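Local coordinates for encapsidation protein (Lactococcus phage asccphi28, PDB 7JQP) that probably hydrolyses ATP to drive the packaging of viral DNA, as the ATPase of a phage DNA-packaging motor, at residues K32-T37 with T71-R76; P138-L143 with E180-F185; V59-L64 with F123-R128; T17-F22 with D219-F224. One frame throughout, in Å; residues are numbered along the deposited sequence.

The four contacts lie in the P-loop-type ATPase portion of the chain. Contacts 2 and 4 join neighbouring parallel strands of its central sheet, 140-145 with 183-188 and 21-26 with 221-225; both are buried, and a salt bridge between Asp181 and Arg20 ties one to the other. Contact 1 is also buried, but is helix against helix, held by an aromatic ring and a selenomethionine without any hydrogen bond across it. Contact 3, about 25 Å from contact 4 between centres, sets a short helix on strand 118-125; partly exposed, it combines apolar packing with an ion pair. Contact 1 touches one neighbouring subunit, contacts 2 and 4 another, and contact 3 both.

Contact 1. Residues K32-T37 with T71-R76; sequences KTFNVT and TEEMLR. With SO4 (sulfate ion), chain F.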
# COMPACT_ATOMS: atom_id res chain seq x y z
N LYS A 32 -3.03 -31.90 0.76
CA LYS A 32 -1.97 -32.27 -0.18
C LYS A 32 -0.67 -31.59 0.18
O LYS A 32 0.40 -32.22 0.22
CB LYS A 32 -2.39 -31.91 -1.61
CG LYS A 32 -3.51 -32.78 -2.16
CD LYS A 32 -4.09 -32.25 -3.48
CE LYS A 32 -4.57 -30.81 -3.33
NZ LYS A 32 -5.41 -30.35 -4.47
N THR A 33 -0.73 -30.29 0.47
CA THR A 33 0.46 -29.57 0.91
C THR A 33 0.95 -30.13 2.25
O THR A 33 2.15 -30.31 2.46
CB THR A 33 0.17 -28.08 1.03
OG1 THR A 33 -0.51 -27.64 -0.16
CG2 THR A 33 1.45 -27.29 1.20
N PHE A 34 0.01 -30.41 3.16
CA PHE A 34 0.36 -30.97 4.46
C PHE A 34 1.11 -32.28 4.32
O PHE A 34 2.20 -32.44 4.88
CB PHE A 34 -0.93 -31.15 5.27
CG PHE A 34 -0.75 -31.90 6.56
CD1 PHE A 34 -0.95 -33.27 6.60
CD2 PHE A 34 -0.40 -31.25 7.73
CE1 PHE A 34 -0.80 -33.98 7.77
CE2 PHE A 34 -0.24 -31.95 8.91
CZ PHE A 34 -0.44 -33.32 8.93
N ASN A 35 0.56 -33.23 3.57
CA ASN A 35 1.19 -34.54 3.45
C ASN A 35 2.49 -34.48 2.66
O ASN A 35 3.47 -35.14 3.02
CB ASN A 35 0.21 -35.52 2.82
CG ASN A 35 -0.95 -35.86 3.74
OD1 ASN A 35 -2.12 -35.69 3.38
ND2 ASN A 35 -0.64 -36.32 4.94
N VAL A 36 2.53 -33.68 1.59
CA VAL A 36 3.77 -33.58 0.81
C VAL A 36 4.88 -32.99 1.66
O VAL A 36 6.02 -33.47 1.63
CB VAL A 36 3.54 -32.75 -0.46
CG1 VAL A 36 4.87 -32.45 -1.14
CG2 VAL A 36 2.61 -33.47 -1.41
N THR A 37 4.58 -31.93 2.41
CA THR A 37 5.57 -31.32 3.28
C THR A 37 5.97 -32.26 4.40
O THR A 37 7.14 -32.27 4.82
CB THR A 37 5.04 -29.99 3.83
OG1 THR A 37 4.34 -29.29 2.79
CG2 THR A 37 6.16 -29.12 4.36
N THR A 71 3.53 -28.05 11.40
CA THR A 71 2.64 -28.04 12.56
C THR A 71 3.01 -29.16 13.52
O THR A 71 3.66 -30.14 13.13
CB THR A 71 1.17 -28.17 12.15
OG1 THR A 71 1.01 -29.28 11.26
CG2 THR A 71 0.70 -26.90 11.45
N GLU A 72 2.60 -29.01 14.78
CA GLU A 72 2.84 -30.06 15.76
C GLU A 72 2.21 -31.37 15.30
O GLU A 72 2.80 -32.45 15.45
CB GLU A 72 2.28 -29.66 17.12
CG GLU A 72 2.48 -30.72 18.20
CD GLU A 72 1.72 -30.44 19.49
OE1 GLU A 72 0.95 -29.45 19.52
OE2 GLU A 72 1.89 -31.20 20.46
N GLU A 73 0.99 -31.30 14.74
CA GLU A 73 0.32 -32.51 14.28
C GLU A 73 1.07 -33.16 13.13
O GLU A 73 1.15 -34.39 13.06
CB GLU A 73 -1.12 -32.18 13.87
CG GLU A 73 -1.23 -31.32 12.61
CD GLU A 73 -2.67 -30.94 12.29
OE1 GLU A 73 -3.59 -31.58 12.83
OE2 GLU A 73 -2.86 -30.00 11.49
N MSE A 74 1.64 -32.36 12.24
CA MSE A 74 2.43 -32.89 11.13
C MSE A 74 3.62 -33.65 11.68
O MSE A 74 3.90 -34.79 11.29
CB MSE A 74 2.90 -31.76 10.22
CG MSE A 74 3.37 -32.22 8.85
SE MSE A 74 3.55 -30.72 7.62
CE MSE A 74 5.46 -30.36 7.76
N LEU A 75 4.33 -33.01 12.61
CA LEU A 75 5.48 -33.62 13.26
C LEU A 75 5.06 -34.89 13.99
O LEU A 75 5.75 -35.92 13.92
CB LEU A 75 6.10 -32.62 14.22
CG LEU A 75 6.80 -31.42 13.56
CD1 LEU A 75 6.90 -30.28 14.58
CD2 LEU A 75 8.17 -31.74 13.02
N ARG A 76 3.92 -34.84 14.69
CA ARG A 76 3.45 -35.98 15.45
C ARG A 76 2.96 -37.10 14.54
O ARG A 76 3.15 -38.28 14.84
CB ARG A 76 2.33 -35.54 16.41
CG ARG A 76 1.83 -36.62 17.35
CD ARG A 76 0.83 -36.06 18.37
NE ARG A 76 -0.38 -35.53 17.74
CZ ARG A 76 -0.61 -34.24 17.50
NH1 ARG A 76 0.28 -33.32 17.84
NH2 ARG A 76 -1.75 -33.87 16.93
S SO4 F . -5.14 -29.03 0.58
O1 SO4 F . -6.42 -28.42 0.21
O2 SO4 F . -4.07 -28.40 -0.19
O3 SO4 F . -4.90 -28.84 2.00
O4 SO4 F . -5.18 -30.46 0.28
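Phe34 reaches from helix 32-37 to Met74, a selenomethionine, on helix 72-76, and the two side chains run past each other, pointing opposite ways. Ring atom CE2 of Phe34 lies 3.4 Å from CB of Met74, while the selenium sits 4.6 Å from the ring centroid, obliquely placed, in a Met-aromatic contact. Beyond the selenium, Met74 CE crosses to the methyl of Thr37 (CE to CG2, 3.7 Å). Chi1 of 172° sets Phe34 CG anti to the backbone N; farther out, Phe34 CE2 also meets Glu73 CG at 3.9 Å, and the ring presents an edge to Thr71 OG1. That same hydroxyl N-caps the second helix by accepting from Met74 N at 3.3 Å, which helps fix the start of the helix carrying Met74.

At the start of helix 32-37, Lys32 N donates to sulfate O4 at 2.6 Å, joined by Gly29 N, and Lys32 NZ bonds to Gly26 O and Asn189 OD1. This is consistent with a Walker A P-loop whose sulfate occupies a phosphate position, so Phe34 lies two residues after the lysine of a probable nucleotide site. The axes of segments 32-37 and 72-76 cross at -47°. Helix 32-46 rests its Val36 on Phe185 of strand 183-188, Leu75 packs on Phe83 of strand 83-89, and Thr71 and Glu73 meet Asn136 of a neighbouring subunit.

Contact 2. Residues P138-L143 with E180-F185; sequences PDVKYL and EDFYLF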
# COMPACT_ATOMS: atom_id res chain seq x y z
N PRO A 138 21.33 -23.51 -2.52
CA PRO A 138 22.36 -24.57 -2.58
C PRO A 138 21.84 -26.00 -2.70
O PRO A 138 22.26 -26.71 -3.62
CB PRO A 138 23.15 -24.35 -1.28
CG PRO A 138 22.92 -22.91 -0.93
CD PRO A 138 21.50 -22.64 -1.35
N ASP A 139 20.99 -26.46 -1.78
CA ASP A 139 20.66 -27.89 -1.70
C ASP A 139 19.16 -28.15 -1.75
O ASP A 139 18.59 -28.83 -0.88
CB ASP A 139 21.30 -28.52 -0.46
CG ASP A 139 22.81 -28.34 -0.44
OD1 ASP A 139 23.43 -28.34 -1.52
OD2 ASP A 139 23.37 -28.21 0.67
N VAL A 140 18.46 -27.57 -2.72
CA VAL A 140 17.02 -27.78 -2.86
C VAL A 140 16.74 -29.11 -3.55
O VAL A 140 17.21 -29.35 -4.67
CB VAL A 140 16.38 -26.61 -3.63
CG1 VAL A 140 14.86 -26.75 -3.65
CG2 VAL A 140 16.79 -25.29 -3.02
N LYS A 141 15.95 -29.97 -2.90
CA LYS A 141 15.57 -31.26 -3.46
C LYS A 141 14.09 -31.34 -3.81
O LYS A 141 13.71 -32.18 -4.63
CB LYS A 141 15.89 -32.40 -2.48
CG LYS A 141 15.52 -33.79 -2.99
CD LYS A 141 15.68 -34.86 -1.90
CE LYS A 141 15.43 -36.26 -2.45
NZ LYS A 141 15.38 -37.29 -1.37
N TYR A 142 13.26 -30.48 -3.22
CA TYR A 142 11.82 -30.52 -3.43
C TYR A 142 11.34 -29.13 -3.86
O TYR A 142 11.74 -28.13 -3.26
CB TYR A 142 11.07 -30.93 -2.16
CG TYR A 142 11.36 -32.34 -1.66
CD1 TYR A 142 10.61 -33.42 -2.11
CD2 TYR A 142 12.37 -32.57 -0.74
CE1 TYR A 142 10.87 -34.70 -1.65
CE2 TYR A 142 12.63 -33.85 -0.28
CZ TYR A 142 11.88 -34.91 -0.74
OH TYR A 142 12.15 -36.18 -0.28
N LEU A 143 10.49 -29.09 -4.88
CA LEU A 143 9.82 -27.86 -5.30
C LEU A 143 8.33 -28.16 -5.38
O LEU A 143 7.92 -29.06 -6.11
CB LEU A 143 10.35 -27.37 -6.65
CG LEU A 143 9.66 -26.14 -7.23
CD1 LEU A 143 9.44 -25.08 -6.18
CD2 LEU A 143 10.47 -25.58 -8.38
N GLU A 180 20.74 -34.27 -10.10
CA GLU A 180 19.91 -35.36 -10.61
C GLU A 180 18.75 -35.65 -9.66
O GLU A 180 17.64 -35.99 -10.10
CB GLU A 180 20.76 -36.61 -10.82
CG GLU A 180 20.01 -37.79 -11.41
CD GLU A 180 20.83 -39.07 -11.40
OE1 GLU A 180 21.86 -39.11 -10.70
OE2 GLU A 180 20.45 -40.04 -12.10
N ASP A 181 18.98 -35.51 -8.35
CA ASP A 181 17.98 -35.83 -7.33
C ASP A 181 17.16 -34.57 -7.06
O ASP A 181 17.50 -33.76 -6.20
CB ASP A 181 18.64 -36.36 -6.07
CG ASP A 181 17.69 -37.18 -5.21
OD1 ASP A 181 16.60 -37.54 -5.70
OD2 ASP A 181 18.04 -37.47 -4.05
N PHE A 182 16.08 -34.41 -7.81
CA PHE A 182 15.19 -33.26 -7.67
C PHE A 182 13.76 -33.74 -7.87
O PHE A 182 13.50 -34.67 -8.65
CB PHE A 182 15.56 -32.18 -8.70
CG PHE A 182 14.95 -30.83 -8.42
CD1 PHE A 182 15.60 -29.93 -7.59
CD2 PHE A 182 13.75 -30.46 -9.00
CE1 PHE A 182 15.04 -28.69 -7.34
CE2 PHE A 182 13.20 -29.22 -8.75
CZ PHE A 182 13.85 -28.33 -7.92
N TYR A 183 12.83 -33.11 -7.16
CA TYR A 183 11.42 -33.46 -7.25
C TYR A 183 10.58 -32.20 -7.39
O TYR A 183 10.84 -31.19 -6.72
CB TYR A 183 10.97 -34.26 -6.02
CG TYR A 183 11.43 -35.70 -6.03
CD1 TYR A 183 12.67 -36.06 -5.53
CD2 TYR A 183 10.62 -36.71 -6.55
CE1 TYR A 183 13.10 -37.38 -5.54
CE2 TYR A 183 11.03 -38.02 -6.56
CZ TYR A 183 12.27 -38.35 -6.06
OH TYR A 183 12.69 -39.67 -6.07
N LEU A 184 9.57 -32.27 -8.25
CA LEU A 184 8.64 -31.17 -8.47
C LEU A 184 7.22 -31.67 -8.23
O LEU A 184 6.81 -32.69 -8.80
CB LEU A 184 8.76 -30.61 -9.89
CG LEU A 184 7.66 -29.66 -10.35
CD1 LEU A 184 7.60 -28.42 -9.47
CD2 LEU A 184 7.84 -29.26 -11.81
N PHE A 185 6.48 -30.95 -7.40
CA PHE A 185 5.10 -31.29 -7.08
C PHE A 185 4.20 -30.13 -7.51
O PHE A 185 4.40 -28.99 -7.07
CB PHE A 185 4.93 -31.58 -5.59
CG PHE A 185 5.38 -32.95 -5.18
CD1 PHE A 185 6.70 -33.19 -4.86
CD2 PHE A 185 4.48 -34.00 -5.12
CE1 PHE A 185 7.13 -34.45 -4.48
CE2 PHE A 185 4.89 -35.27 -4.75
CZ PHE A 185 6.22 -35.49 -4.42
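Lys141 and Tyr183 are joined by backbone and side chain alike: Tyr183 N donates to Lys141 O at 2.8 Å, and the lysine chain runs on past the tyrosine ring. Followed outward from CB, Lys141 keeps CG anti to the backbone N (chi1 180°) and stays extended. Its CG passes Asp181 O at 3.8 Å, and CD comes near Asp181 OD2. CE is 3.3 Å from that same OD2 and 4.0 Å from Tyr183 CE1. At the tip, NZ forms a long ion pair with Asp181 OD2 (3.8 Å), but its stronger partner is Asp43; Asp181 in turn uses OD1 for a salt bridge to Arg20.

The backbone ladder continues as Leu143 N bonds to Tyr183 O and Phe185 N to Leu143 O, the regular pattern of parallel strands. Tyr142 and Tyr183 share one face of the sheet; their rings are tilted by only 23° but offset so far, centroids 5.9 Å apart, that they hardly overlap. On the other face Leu143 CG meets Leu184 CD1 (3.8 Å), and Leu143 CB meets Phe182 CZ (3.8 Å). Here helix 164-175, which links the two strands in a beta-alpha-beta crossover, lays Ile172 and Ile175 on Leu143, and Ile175 on Phe182 as well. Phe238 of a neighbouring subunit meets the Phe182 ring edge-to-face.

The chemistry is thus divided: apolar side chains and main-chain bonds make the buried part, whereas the charges gather where the strands begin, in a network of Lys141, Asp43, Asp181 and Arg20 that probably offsets much of each charge.

Contact 3. Residues V59-L64 with F123-R128; sequences VEIDEL and FIALSR
Asp62 and Arg128 supply the polar link of this contact, a salt bridge in which Arg128 NH2 donates to Asp62 OD2 at 3.0 Å with an N-H...O angle of 154°. The bond leaves the guanidinium within its own plane but meets OD2 from above the carboxylate, 40° out of that plane. The two flat groups are turned 38° against each other, and the second pair, Asp62 OD1 and Arg128 NH1, stays 3.7 Å apart, so a single bond makes the bridge. An extended chain from CG to NE carries the arginine to helix 59-62, and Arg128 also packs on Glu63 of a neighbouring subunit.

Strand 118-125, to which Phe123 belongs, runs parallel to strand 50-55 in the central sheet of the ATPase fold, and the short helix that follows strand 50-55 packs against the last residues of strand 118-125. Backbone bonds between Ile124 and both Tyr53 and Arg55 hold the strands together.

Apolar contacts come from Ile61 and Leu64. The Ile61 CG2 branch, anti to the backbone N, touches Phe123 CB at 3.8 Å. Leu64 approaches the same residue at about a right angle, its CD2 methyl meeting Phe123 CE1 at 3.3 Å. Phe123 has further partners outside these segments: Phe69 meets it edge-to-face, and Lys66 makes a cation-pi contact while donating through NZ to Ile61 O.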
# COMPACT_ATOMS: atom_id res chain seq x y z
N VAL A 59 0.96 -12.01 -3.26
CA VAL A 59 -0.04 -11.95 -2.20
C VAL A 59 -0.28 -13.33 -1.62
O VAL A 59 -0.52 -13.48 -0.41
CB VAL A 59 -1.34 -11.33 -2.74
CG1 VAL A 59 -1.09 -9.93 -3.28
CG2 VAL A 59 -1.95 -12.22 -3.81
N GLU A 60 -0.22 -14.37 -2.45
CA GLU A 60 -0.43 -15.72 -1.96
C GLU A 60 0.59 -16.08 -0.88
O GLU A 60 0.27 -16.80 0.07
CB GLU A 60 -0.35 -16.72 -3.11
CG GLU A 60 -1.23 -16.33 -4.29
CD GLU A 60 -1.64 -17.52 -5.14
OE1 GLU A 60 -2.26 -18.46 -4.60
OE2 GLU A 60 -1.36 -17.50 -6.36
N ILE A 61 1.81 -15.57 -1.00
CA ILE A 61 2.85 -15.83 -0.00
C ILE A 61 2.82 -14.80 1.11
O ILE A 61 3.01 -15.14 2.28
CB ILE A 61 4.23 -15.90 -0.69
CG1 ILE A 61 4.31 -17.21 -1.48
CG2 ILE A 61 5.36 -15.78 0.32
CD1 ILE A 61 5.61 -17.44 -2.15
N ASP A 62 2.62 -13.53 0.77
CA ASP A 62 2.59 -12.50 1.81
C ASP A 62 1.49 -12.78 2.82
O ASP A 62 1.68 -12.59 4.03
CB ASP A 62 2.41 -11.12 1.17
CG ASP A 62 3.66 -10.65 0.44
OD1 ASP A 62 4.73 -11.28 0.61
OD2 ASP A 62 3.58 -9.65 -0.30
N GLU A 63 0.33 -13.24 2.35
CA GLU A 63 -0.76 -13.61 3.24
C GLU A 63 -0.58 -14.99 3.86
O GLU A 63 -1.29 -15.32 4.81
CB GLU A 63 -2.09 -13.58 2.47
CG GLU A 63 -2.61 -12.17 2.17
CD GLU A 63 -3.85 -12.19 1.30
OE1 GLU A 63 -4.36 -13.29 1.00
OE2 GLU A 63 -4.32 -11.10 0.92
N LEU A 64 0.36 -15.79 3.35
CA LEU A 64 0.57 -17.13 3.89
C LEU A 64 1.18 -17.06 5.29
O LEU A 64 2.00 -16.19 5.58
CB LEU A 64 1.49 -17.92 2.96
CG LEU A 64 1.86 -19.33 3.41
CD1 LEU A 64 0.65 -20.25 3.41
CD2 LEU A 64 2.97 -19.89 2.52
N PHE A 123 10.12 -19.61 0.33
CA PHE A 123 8.86 -19.16 -0.25
C PHE A 123 9.17 -18.20 -1.39
O PHE A 123 9.88 -17.21 -1.20
CB PHE A 123 7.98 -18.51 0.81
CG PHE A 123 7.54 -19.47 1.89
CD1 PHE A 123 6.41 -20.25 1.71
CD2 PHE A 123 8.26 -19.60 3.06
CE1 PHE A 123 6.00 -21.14 2.69
CE2 PHE A 123 7.85 -20.49 4.04
CZ PHE A 123 6.72 -21.26 3.85
N ILE A 124 8.65 -18.52 -2.58
CA ILE A 124 8.90 -17.77 -3.80
C ILE A 124 7.60 -17.55 -4.55
O ILE A 124 6.70 -18.41 -4.54
CB ILE A 124 9.89 -18.50 -4.74
CG1 ILE A 124 11.14 -18.92 -4.00
CG2 ILE A 124 10.19 -17.66 -5.98
CD1 ILE A 124 11.98 -19.84 -4.83
N ALA A 125 7.52 -16.44 -5.26
CA ALA A 125 6.37 -16.10 -6.07
C ALA A 125 6.78 -16.06 -7.53
O ALA A 125 7.79 -15.43 -7.88
CB ALA A 125 5.78 -14.75 -5.64
N LEU A 126 6.02 -16.74 -8.38
CA LEU A 126 6.35 -16.80 -9.80
C LEU A 126 6.37 -15.40 -10.41
O LEU A 126 7.14 -15.15 -11.34
CB LEU A 126 5.34 -17.69 -10.51
CG LEU A 126 5.76 -18.37 -11.81
CD1 LEU A 126 7.13 -19.02 -11.72
CD2 LEU A 126 4.69 -19.41 -12.18
N SER A 127 5.55 -14.49 -9.89
CA SER A 127 5.58 -13.11 -10.37
C SER A 127 6.95 -12.48 -10.16
O SER A 127 7.42 -11.71 -11.00
CB SER A 127 4.50 -12.29 -9.67
OG SER A 127 3.50 -13.12 -9.12
N ARG A 128 7.59 -12.79 -9.04
CA ARG A 128 8.90 -12.25 -8.71
C ARG A 128 10.03 -13.17 -9.13
O ARG A 128 11.20 -12.87 -8.85
CB ARG A 128 8.98 -11.99 -7.20
CG ARG A 128 7.72 -11.35 -6.61
CD ARG A 128 7.70 -11.39 -5.09
NE ARG A 128 6.54 -10.69 -4.54
CZ ARG A 128 6.12 -10.79 -3.28
NH1 ARG A 128 6.76 -11.57 -2.42
NH2 ARG A 128 5.05 -10.12 -2.88

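Contact 4. Residues T17-F22 with D219-F224; sequences TDDRIF and DYCVQF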
# COMPACT_ATOMS: atom_id res chain seq x y z
N THR A 17 7.72 -44.49 -7.71
CA THR A 17 7.88 -44.49 -9.16
C THR A 17 9.13 -43.72 -9.56
O THR A 17 9.62 -42.84 -8.84
CB THR A 17 6.65 -43.88 -9.84
OG1 THR A 17 6.72 -42.45 -9.76
CG2 THR A 17 5.36 -44.37 -9.18
N ASP A 18 9.66 -44.06 -10.74
CA ASP A 18 10.88 -43.42 -11.22
C ASP A 18 10.68 -41.94 -11.51
O ASP A 18 11.61 -41.15 -11.36
CB ASP A 18 11.39 -44.14 -12.47
CG ASP A 18 12.32 -45.30 -12.16
OD1 ASP A 18 12.97 -45.27 -11.09
OD2 ASP A 18 12.41 -46.23 -12.98
N ASP A 19 9.48 -41.55 -11.94
CA ASP A 19 9.25 -40.17 -12.35
C ASP A 19 9.55 -39.21 -11.20
O ASP A 19 9.28 -39.50 -10.04
CB ASP A 19 7.80 -39.99 -12.81
CG ASP A 19 7.41 -40.96 -13.90
OD1 ASP A 19 8.13 -41.05 -14.92
OD2 ASP A 19 6.39 -41.66 -13.74
N ARG A 20 10.12 -38.06 -11.55
CA ARG A 20 10.44 -37.02 -10.59
C ARG A 20 9.49 -35.83 -10.67
O ARG A 20 9.63 -34.89 -9.87
CB ARG A 20 11.89 -36.53 -10.79
CG ARG A 20 12.94 -37.63 -10.65
CD ARG A 20 14.34 -37.04 -10.67
NE ARG A 20 15.37 -38.02 -10.33
CZ ARG A 20 15.65 -38.42 -9.09
NH1 ARG A 20 14.97 -37.93 -8.06
NH2 ARG A 20 16.61 -39.31 -8.89
N ILE A 21 8.55 -35.83 -11.61
CA ILE A 21 7.58 -34.75 -11.78
C ILE A 21 6.18 -35.33 -11.62
O ILE A 21 5.83 -36.31 -12.29
CB ILE A 21 7.73 -34.06 -13.15
CG1 ILE A 21 9.14 -33.47 -13.28
CG2 ILE A 21 6.67 -32.99 -13.32
CD1 ILE A 21 9.42 -32.83 -14.63
N PHE A 22 5.39 -34.72 -10.73
CA PHE A 22 4.04 -35.18 -10.44
C PHE A 22 3.07 -34.02 -10.49
O PHE A 22 3.41 -32.89 -10.10
CB PHE A 22 3.97 -35.84 -9.06
CG PHE A 22 5.09 -36.79 -8.78
CD1 PHE A 22 5.06 -38.09 -9.26
CD2 PHE A 22 6.19 -36.38 -8.05
CE1 PHE A 22 6.10 -38.96 -9.00
CE2 PHE A 22 7.23 -37.25 -7.79
CZ PHE A 22 7.19 -38.54 -8.27
N ASP A 219 7.75 -37.60 -19.33
CA ASP A 219 8.48 -36.75 -18.41
C ASP A 219 7.76 -36.48 -17.10
O ASP A 219 8.35 -35.87 -16.20
CB ASP A 219 8.80 -35.40 -19.08
CG ASP A 219 9.26 -35.55 -20.51
OD1 ASP A 219 10.23 -36.30 -20.76
OD2 ASP A 219 8.65 -34.91 -21.40
N TYR A 220 6.51 -36.91 -16.95
CA TYR A 220 5.77 -36.59 -15.74
C TYR A 220 4.64 -37.58 -15.53
O TYR A 220 4.25 -38.32 -16.44
CB TYR A 220 5.21 -35.16 -15.78
CG TYR A 220 4.19 -34.92 -16.88
CD1 TYR A 220 2.84 -35.19 -16.67
CD2 TYR A 220 4.58 -34.43 -18.12
CE1 TYR A 220 1.91 -34.98 -17.67
CE2 TYR A 220 3.65 -34.22 -19.12
CZ TYR A 220 2.32 -34.49 -18.89
OH TYR A 220 1.41 -34.27 -19.89
N CYS A 221 4.11 -37.57 -14.31
CA CYS A 221 3.02 -38.44 -13.88
C CYS A 221 1.90 -37.58 -13.33
O CYS A 221 2.15 -36.63 -12.58
CB CYS A 221 3.50 -39.43 -12.82
SG CYS A 221 2.33 -40.73 -12.41
N VAL A 222 0.66 -37.90 -13.70
CA VAL A 222 -0.51 -37.15 -13.26
C VAL A 222 -1.38 -38.07 -12.40
O VAL A 222 -1.69 -39.19 -12.81
CB VAL A 222 -1.32 -36.60 -14.45
CG1 VAL A 222 -2.56 -35.86 -13.96
CG2 VAL A 222 -0.44 -35.69 -15.31
N GLN A 223 -1.76 -37.58 -11.23
CA GLN A 223 -2.65 -38.29 -10.32
C GLN A 223 -3.80 -37.38 -9.93
O GLN A 223 -3.61 -36.17 -9.74
CB GLN A 223 -1.91 -38.78 -9.07
CG GLN A 223 -2.78 -39.72 -8.24
CD GLN A 223 -2.37 -39.79 -6.79
OE1 GLN A 223 -1.68 -38.90 -6.30
NE2 GLN A 223 -2.91 -40.76 -6.07
N PHE A 224 -4.99 -37.96 -9.81
CA PHE A 224 -6.20 -37.23 -9.43
C PHE A 224 -6.62 -37.68 -8.04
O PHE A 224 -6.71 -38.89 -7.77
CB PHE A 224 -7.31 -37.51 -10.44
CG PHE A 224 -6.96 -37.14 -11.85
CD1 PHE A 224 -7.04 -35.83 -12.29
CD2 PHE A 224 -6.54 -38.12 -12.74
CE1 PHE A 224 -6.71 -35.50 -13.60
CE2 PHE A 224 -6.21 -37.79 -14.04
CZ PHE A 224 -6.30 -36.49 -14.47
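Ile21 and Tyr220 form the tightly packed part of this contact, Ile21 CG2 lying 3.6 Å from Tyr220 CB as the side chains cross. Ile21 CD1 turns to the backbone at Asp219 O, also at 3.6 Å. Next to them Cys221 N donates to Ile21 O at 2.9 Å with an N-H...O angle of 154°, and the same oxygen receives a CA-H...O contact from Tyr220. One residue on, Phe22 CA makes a CA-H...O contact with Cys221 O at 3.2 Å, and these two residues form the parallel bridge between the strands. Phe22 and Cys221 point to the same face of the sheet, where ring atom CD1 of Phe22 is 4.1 Å from Cys221 CB.

Strand 21-26 lies between strand 183-188 and strand 221-225 in the central sheet and leads toward the probable P-loop. Beyond 221-225 the edge strand 214-216 runs antiparallel. On the 183-188 side the ring of Phe22 meets that of Phe185.

The looser side is that of Asp19, partly exposed in the loop before strand 21-26, which brings only OD2 to Cys221 CB, at 3.8 Å and without a polar bond between them. Two buried groups lead away from strand 21-26. The Tyr220 ring, with CG between the backbone N and carbonyl carbon (chi1 64°), ends in a weak hydrogen bond to Leu201 O. The Asp219 carboxylate makes a salt bridge with Arg240 of a neighbouring subunit.

Joined across these segments by one conventional hydrogen bond and by carbon contacts, the strands leave their ionic chemistry to outside partners, which for Asp219 makes the charge part of a subunit interface.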